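PDB 3K93: phage related exonuclease from Haemophilus somnus 129PT, which is a phage-related exonuclease, a hydrolase that removes nucleotides from nucleic acid ends, probably DNA. Local coordinates for the interface of chains A and B. Residues are numbered along the deposited sequence; one frame, centred on the assembly and turned at random. Chains: chain A/B, phage related exonuclease.

The interface of chains A and B. Residues chain A 38, 42, 46, 214, 218; chain B 124, 126-127, 130.
A:Arg42, A:Lys46 and A:Tyr214 meet B:Asp126, B:Glu127 and B:Glu130 in a largely polar, charge-complementary patch of the interface between two protein copies, not an exact two-fold, that joins neighbours in the deposited trimer; the structure alone does not show whether that trimer forms in solution. It illustrates how basic side chains on one helix face can pair with acidic ones on another beside a small apolar contact. The phenol of A:Tyr214 meets B:Asp126 tip to tip, OH giving a hydrogen bond of 2.5 Å to the syn lone pair of OD2. With chi1 62°, B:Asp126 holds its carboxylate between its backbone N and carbonyl carbon, and the same OD2 lies in plane at the edge of the A:Arg42 guanidinium, in a weaker salt bridge with NH2 at 3.2 Å. A:Arg42 NE donates to A:Tyr214 OH over 3.1 Å, a bent bond with the oxygen 22° out of the guanidinium plane, helping hold the hydroxyl. B:Glu130 adds a weak bridge from OE1 to NH1 of A:Arg42, while CB of B:Glu127 lies over one guanidinium face, toward its rim. Beyond it, B:Glu127 extends to A:Lys46, whose NZ bonds the syn lone pair of OE2 at 2.6 Å. Methyl CD2 of A:Leu218 sits over the B:Phe124 ring, 4.0 Å from its centroid, toward the CG rim. Chain A supplies helices 35-50 and 198-221, the latter near the C-terminus; chain B supplies the first half of helix 125-135 and the loop residue just before it.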
# COMPACT_ATOMS: atom_id res chain seq x y z
N LYS A 38 -15.23 6.68 10.26
CA LYS A 38 -14.75 7.54 11.35
C LYS A 38 -13.48 8.28 11.00
O LYS A 38 -13.34 9.44 11.30
CB LYS A 38 -14.53 6.74 12.60
CG LYS A 38 -15.83 6.31 13.21
CD LYS A 38 -15.60 5.14 14.13
CE LYS A 38 -15.54 5.53 15.54
NZ LYS A 38 -15.94 4.30 16.37
N ARG A 42 -13.14 12.36 10.78
CA ARG A 42 -12.08 13.12 11.48
C ARG A 42 -11.38 14.09 10.54
O ARG A 42 -10.99 15.17 10.96
CB ARG A 42 -11.03 12.17 12.03
CG ARG A 42 -11.46 11.44 13.26
CD ARG A 42 -10.46 10.31 13.50
NE ARG A 42 -11.03 9.36 14.39
CZ ARG A 42 -10.74 8.08 14.43
NH1 ARG A 42 -9.82 7.55 13.63
NH2 ARG A 42 -11.36 7.33 15.32
N LYS A 46 -11.24 18.03 11.16
CA LYS A 46 -9.98 18.78 11.22
C LYS A 46 -9.90 19.87 10.13
O LYS A 46 -9.25 20.90 10.30
CB LYS A 46 -8.77 17.85 11.11
CG LYS A 46 -8.55 16.92 12.29
CD LYS A 46 -7.25 16.11 12.15
CE LYS A 46 -7.26 14.88 13.03
NZ LYS A 46 -6.05 14.04 12.83
N TYR A 214 -21.25 11.70 15.10
CA TYR A 214 -19.85 11.50 15.43
C TYR A 214 -19.05 12.81 15.28
O TYR A 214 -18.33 13.22 16.17
CB TYR A 214 -19.24 10.37 14.56
CG TYR A 214 -17.81 10.06 14.88
CD1 TYR A 214 -17.43 9.60 16.13
CD2 TYR A 214 -16.83 10.20 13.92
CE1 TYR A 214 -16.09 9.34 16.42
CE2 TYR A 214 -15.49 9.93 14.20
CZ TYR A 214 -15.14 9.52 15.44
OH TYR A 214 -13.83 9.26 15.66
N LEU A 218 -16.77 15.08 17.89
CA LEU A 218 -15.38 15.48 17.67
C LEU A 218 -15.25 16.97 17.93
O LEU A 218 -14.32 17.39 18.63
CB LEU A 218 -14.89 15.12 16.26
CG LEU A 218 -14.84 13.65 15.89
CD1 LEU A 218 -14.32 13.51 14.46
CD2 LEU A 218 -13.99 12.77 16.88
N PHE B 124 -8.17 13.76 18.72
CA PHE B 124 -9.40 13.23 19.33
C PHE B 124 -9.06 12.04 20.19
O PHE B 124 -8.17 11.32 19.86
CB PHE B 124 -10.40 12.92 18.22
CG PHE B 124 -10.67 14.12 17.35
CD1 PHE B 124 -11.26 15.25 17.90
CD2 PHE B 124 -10.28 14.15 16.02
CE1 PHE B 124 -11.48 16.38 17.11
CE2 PHE B 124 -10.50 15.26 15.24
CZ PHE B 124 -11.09 16.39 15.80
N ASP B 126 -10.45 9.06 20.89
CA ASP B 126 -10.53 7.74 20.21
C ASP B 126 -9.38 7.59 19.20
O ASP B 126 -8.72 6.56 19.16
CB ASP B 126 -11.92 7.41 19.61
CG ASP B 126 -12.38 8.38 18.51
OD1 ASP B 126 -11.85 9.51 18.39
OD2 ASP B 126 -13.33 8.03 17.76
N GLU B 127 -9.10 8.66 18.49
CA GLU B 127 -8.04 8.70 17.52
C GLU B 127 -6.67 8.44 18.13
O GLU B 127 -5.86 7.71 17.56
CB GLU B 127 -8.04 10.06 16.81
CG GLU B 127 -7.12 10.15 15.58
CD GLU B 127 -7.04 11.56 15.00
OE1 GLU B 127 -7.56 12.56 15.64
OE2 GLU B 127 -6.43 11.67 13.91
N GLU B 130 -6.39 4.72 19.30
CA GLU B 130 -6.15 3.86 18.15
C GLU B 130 -4.75 4.06 17.64
O GLU B 130 -4.12 3.09 17.21
CB GLU B 130 -7.09 4.18 17.00
CG GLU B 130 -8.39 3.51 17.09
CD GLU B 130 -9.47 4.15 16.19
OE1 GLU B 130 -9.13 4.61 15.05
OE2 GLU B 130 -10.64 4.19 16.63